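Local coordinates for TRAP dicarboxylate transporter, DctP subunit (PDB 4P47), which probably captures an organic acid in the periplasm and delivers it to a TRAP-type membrane transporter, as a solute-binding protein of family 7, at residues Glu26-Phe34 / Phe248-Val259. Numbering follows the deposited sequence.
Sequences EIRSQTIKF and FWDRLNDEEKAV
Arg28 and Glu256 meet at the capping box that opens helix 254-288, and they tie the N-terminal segment leading into strand 30-35 to that helix start in the periplasmic-binding-protein fold of a TRAP solute-binding protein. The case illustrates how one carboxylate can close a helix cap and at the same time hold a segment far away in sequence. Within the box Glu256 N donates to Asn253 OD1, while Asn253 N returns a bond to Glu256 OE1 (2.8 Å). Followed outward, Arg28 crosses the Glu256 side chain at about a right angle: CB already lies 3.5 Å from Glu256 OE2, CG and CD pass the same oxygen, and a bend at chi3 (-72°) turns the guanidinium so that it grips side-on. NE reaches the syn side of Glu256 OE2 at 3.0 Å, and NH1 donates to Glu256 OE1 in a nearly straight hydrogen bond of the salt bridge, guanidinium and carboxylate planes 25° apart. NH1 also donates to a lone pair of Arg251 O, and water 1 links NH2 to that same carbonyl. Arg28 N approaches OE2 from its anti side, so backbone and side chain hold one oxygen; such a cluster of donors would be expected to favour the charged carboxylate. Beside it, Asn253 ND2 donates to Glu26 O from above the carbonyl plane. Apolar packing flanks the polar centre: Ile27 CD1 rests on Val259 CG2 (3.6 Å), and on strand 30-35 itself Ile32 CG1 touches Phe248 CE2. Gln30 completes the arrangement, its NE2 dropping onto Glu256 OE2 from above the carboxylate plane at 3.1 Å.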
# COMPACT_ATOMS: atom_id res chain seq x y z
N GLU A 26 -18.31 -7.96 30.27
CA GLU A 26 -16.89 -7.97 30.58
C GLU A 26 -16.09 -8.61 29.45
O GLU A 26 -16.63 -9.37 28.65
CB GLU A 26 -16.64 -8.76 31.87
CG GLU A 26 -17.09 -10.21 31.80
CD GLU A 26 -16.41 -11.08 32.83
OE1 GLU A 26 -16.46 -10.74 34.03
OE2 GLU A 26 -15.80 -12.10 32.42
N ILE A 27 -14.80 -8.30 29.41
CA ILE A 27 -13.89 -8.87 28.42
C ILE A 27 -13.69 -10.36 28.70
O ILE A 27 -13.07 -10.75 29.69
CB ILE A 27 -12.54 -8.11 28.41
CG1 ILE A 27 -12.79 -6.65 28.01
CG2 ILE A 27 -11.54 -8.76 27.44
CD1 ILE A 27 -11.54 -5.78 28.03
N ARG A 28 -14.24 -11.19 27.82
CA ARG A 28 -14.19 -12.63 27.98
C ARG A 28 -12.96 -13.19 27.29
O ARG A 28 -12.31 -12.49 26.49
CB ARG A 28 -15.46 -13.26 27.39
CG ARG A 28 -16.73 -12.67 27.95
CD ARG A 28 -17.89 -12.90 27.02
NE ARG A 28 -17.78 -12.06 25.83
CZ ARG A 28 -18.73 -11.96 24.91
NH1 ARG A 28 -18.54 -11.17 23.86
NH2 ARG A 28 -19.85 -12.65 25.02
N SER A 29 -12.62 -14.44 27.59
CA SER A 29 -11.56 -15.10 26.86
C SER A 29 -11.91 -15.03 25.37
O SER A 29 -13.02 -15.35 24.97
CB SER A 29 -11.44 -16.55 27.32
OG SER A 29 -10.43 -17.23 26.59
N GLN A 30 -10.96 -14.58 24.56
CA GLN A 30 -11.10 -14.59 23.10
C GLN A 30 -9.78 -14.99 22.46
O GLN A 30 -8.70 -14.74 23.01
CB GLN A 30 -11.52 -13.22 22.56
CG GLN A 30 -12.81 -12.65 23.16
CD GLN A 30 -14.08 -13.36 22.68
OE1 GLN A 30 -14.07 -14.17 21.76
NE2 GLN A 30 -15.20 -13.02 23.31
N THR A 31 -9.86 -15.62 21.30
CA THR A 31 -8.65 -15.92 20.55
C THR A 31 -8.81 -15.33 19.17
O THR A 31 -9.82 -15.52 18.51
CB THR A 31 -8.38 -17.43 20.46
OG1 THR A 31 -8.21 -17.96 21.77
CG2 THR A 31 -7.11 -17.69 19.65
N ILE A 32 -7.79 -14.59 18.76
CA ILE A 32 -7.79 -13.94 17.48
C ILE A 32 -6.61 -14.42 16.66
O ILE A 32 -5.46 -14.21 17.06
CB ILE A 32 -7.67 -12.43 17.64
CG1 ILE A 32 -8.90 -11.86 18.34
CG2 ILE A 32 -7.47 -11.78 16.27
CD1 ILE A 32 -8.82 -10.34 18.60
N LYS A 33 -6.88 -15.07 15.53
CA LYS A 33 -5.84 -15.43 14.58
C LYS A 33 -5.67 -14.27 13.61
O LYS A 33 -6.64 -13.82 13.01
CB LYS A 33 -6.22 -16.71 13.83
CG LYS A 33 -6.45 -17.91 14.74
CD LYS A 33 -6.84 -19.18 13.98
CE LYS A 33 -7.08 -20.36 14.92
NZ LYS A 33 -7.35 -21.64 14.20
N PHE A 34 -4.44 -13.79 13.45
CA PHE A 34 -4.14 -12.59 12.67
C PHE A 34 -3.10 -12.98 11.62
O PHE A 34 -1.93 -13.21 11.95
CB PHE A 34 -3.61 -11.52 13.63
CG PHE A 34 -3.42 -10.13 13.06
CD1 PHE A 34 -3.69 -9.82 11.75
CD2 PHE A 34 -2.99 -9.13 13.89
CE1 PHE A 34 -3.49 -8.50 11.26
CE2 PHE A 34 -2.80 -7.84 13.44
CZ PHE A 34 -3.06 -7.52 12.12
N PHE A 248 -17.09 -12.74 13.54
CA PHE A 248 -16.42 -12.67 14.84
C PHE A 248 -16.73 -11.39 15.65
O PHE A 248 -17.06 -11.45 16.83
CB PHE A 248 -14.90 -12.81 14.64
CG PHE A 248 -14.10 -12.78 15.91
CD1 PHE A 248 -14.10 -13.89 16.75
CD2 PHE A 248 -13.32 -11.69 16.25
CE1 PHE A 248 -13.35 -13.89 17.92
CE2 PHE A 248 -12.58 -11.69 17.43
CZ PHE A 248 -12.60 -12.79 18.26
N TRP A 249 -16.62 -10.24 14.99
CA TRP A 249 -16.93 -8.94 15.58
C TRP A 249 -18.32 -8.90 16.20
O TRP A 249 -18.47 -8.38 17.29
CB TRP A 249 -16.84 -7.89 14.47
CG TRP A 249 -16.89 -6.46 14.88
CD1 TRP A 249 -17.93 -5.59 14.65
CD2 TRP A 249 -15.87 -5.71 15.54
NE1 TRP A 249 -17.60 -4.35 15.13
CE2 TRP A 249 -16.34 -4.40 15.67
CE3 TRP A 249 -14.59 -6.02 16.01
CZ2 TRP A 249 -15.60 -3.39 16.27
CZ3 TRP A 249 -13.85 -5.01 16.60
CH2 TRP A 249 -14.36 -3.72 16.71
N ASP A 250 -19.30 -9.47 15.51
CA ASP A 250 -20.69 -9.42 15.99
C ASP A 250 -20.88 -10.18 17.29
O ASP A 250 -21.84 -9.92 18.01
CB ASP A 250 -21.65 -9.94 14.91
CG ASP A 250 -21.89 -8.92 13.81
OD1 ASP A 250 -21.62 -7.72 14.03
OD2 ASP A 250 -22.38 -9.32 12.74
N ARG A 251 -19.97 -11.09 17.60
CA ARG A 251 -20.04 -11.84 18.85
C ARG A 251 -19.35 -11.12 20.00
O ARG A 251 -19.43 -11.57 21.13
CB ARG A 251 -19.41 -13.21 18.69
CG ARG A 251 -20.17 -14.18 17.84
CD ARG A 251 -19.30 -15.39 17.54
NE ARG A 251 -20.06 -16.60 17.26
CZ ARG A 251 -20.83 -16.78 16.19
NH1 ARG A 251 -20.95 -15.82 15.28
NH2 ARG A 251 -21.48 -17.92 16.03
N LEU A 252 -18.65 -10.03 19.73
CA LEU A 252 -17.93 -9.33 20.78
C LEU A 252 -18.77 -8.28 21.47
O LEU A 252 -19.72 -7.76 20.89
CB LEU A 252 -16.69 -8.65 20.18
CG LEU A 252 -15.64 -9.55 19.51
CD1 LEU A 252 -14.52 -8.65 18.95
CD2 LEU A 252 -15.08 -10.61 20.46
N ASN A 253 -18.40 -7.96 22.71
CA ASN A 253 -19.03 -6.85 23.42
C ASN A 253 -18.26 -5.54 23.23
O ASN A 253 -17.19 -5.52 22.62
CB ASN A 253 -19.26 -7.18 24.91
CG ASN A 253 -17.97 -7.41 25.69
OD1 ASN A 253 -16.98 -6.68 25.53
ND2 ASN A 253 -17.97 -8.43 26.55
N ASP A 254 -18.80 -4.43 23.71
CA ASP A 254 -18.20 -3.13 23.44
C ASP A 254 -16.82 -2.97 24.06
O ASP A 254 -15.97 -2.29 23.49
CB ASP A 254 -19.13 -2.02 23.91
CG ASP A 254 -20.33 -1.86 23.01
OD1 ASP A 254 -20.30 -2.38 21.87
OD2 ASP A 254 -21.32 -1.21 23.44
N GLU A 255 -16.60 -3.57 25.22
CA GLU A 255 -15.31 -3.46 25.87
C GLU A 255 -14.24 -4.20 25.06
O GLU A 255 -13.13 -3.71 24.94
CB GLU A 255 -15.37 -3.96 27.31
CG GLU A 255 -16.38 -3.21 28.16
CD GLU A 255 -17.65 -4.01 28.40
OE1 GLU A 255 -17.73 -4.68 29.46
OE2 GLU A 255 -18.57 -3.97 27.54
N GLU A 256 -14.59 -5.37 24.52
CA GLU A 256 -13.66 -6.14 23.70
C GLU A 256 -13.36 -5.37 22.40
O GLU A 256 -12.22 -5.24 21.98
CB GLU A 256 -14.25 -7.53 23.39
CG GLU A 256 -14.39 -8.43 24.63
CD GLU A 256 -15.37 -9.59 24.46
OE1 GLU A 256 -16.30 -9.54 23.64
OE2 GLU A 256 -15.23 -10.60 25.20
N LYS A 257 -14.40 -4.83 21.77
CA LYS A 257 -14.22 -4.05 20.56
C LYS A 257 -13.32 -2.84 20.80
O LYS A 257 -12.46 -2.53 19.97
CB LYS A 257 -15.57 -3.58 20.02
CG LYS A 257 -16.42 -4.69 19.45
CD LYS A 257 -17.82 -4.20 19.10
CE LYS A 257 -18.60 -5.29 18.37
NZ LYS A 257 -19.99 -4.78 18.08
N ALA A 258 -13.52 -2.14 21.93
CA ALA A 258 -12.72 -0.96 22.22
C ALA A 258 -11.22 -1.30 22.37
O ALA A 258 -10.36 -0.55 21.92
CB ALA A 258 -13.22 -0.25 23.45
N VAL A 259 -10.90 -2.42 23.02
CA VAL A 259 -9.51 -2.88 23.14
C VAL A 259 -8.89 -3.04 21.77
O VAL A 259 -7.78 -2.57 21.50
CB VAL A 259 -9.43 -4.23 23.89
CG1 VAL A 259 -8.08 -4.87 23.67
CG2 VAL A 259 -9.72 -4.04 25.39
O HOH W 1 -21.07 -13.45 22.10
O HOH W 2 -17.68 -14.11 22.19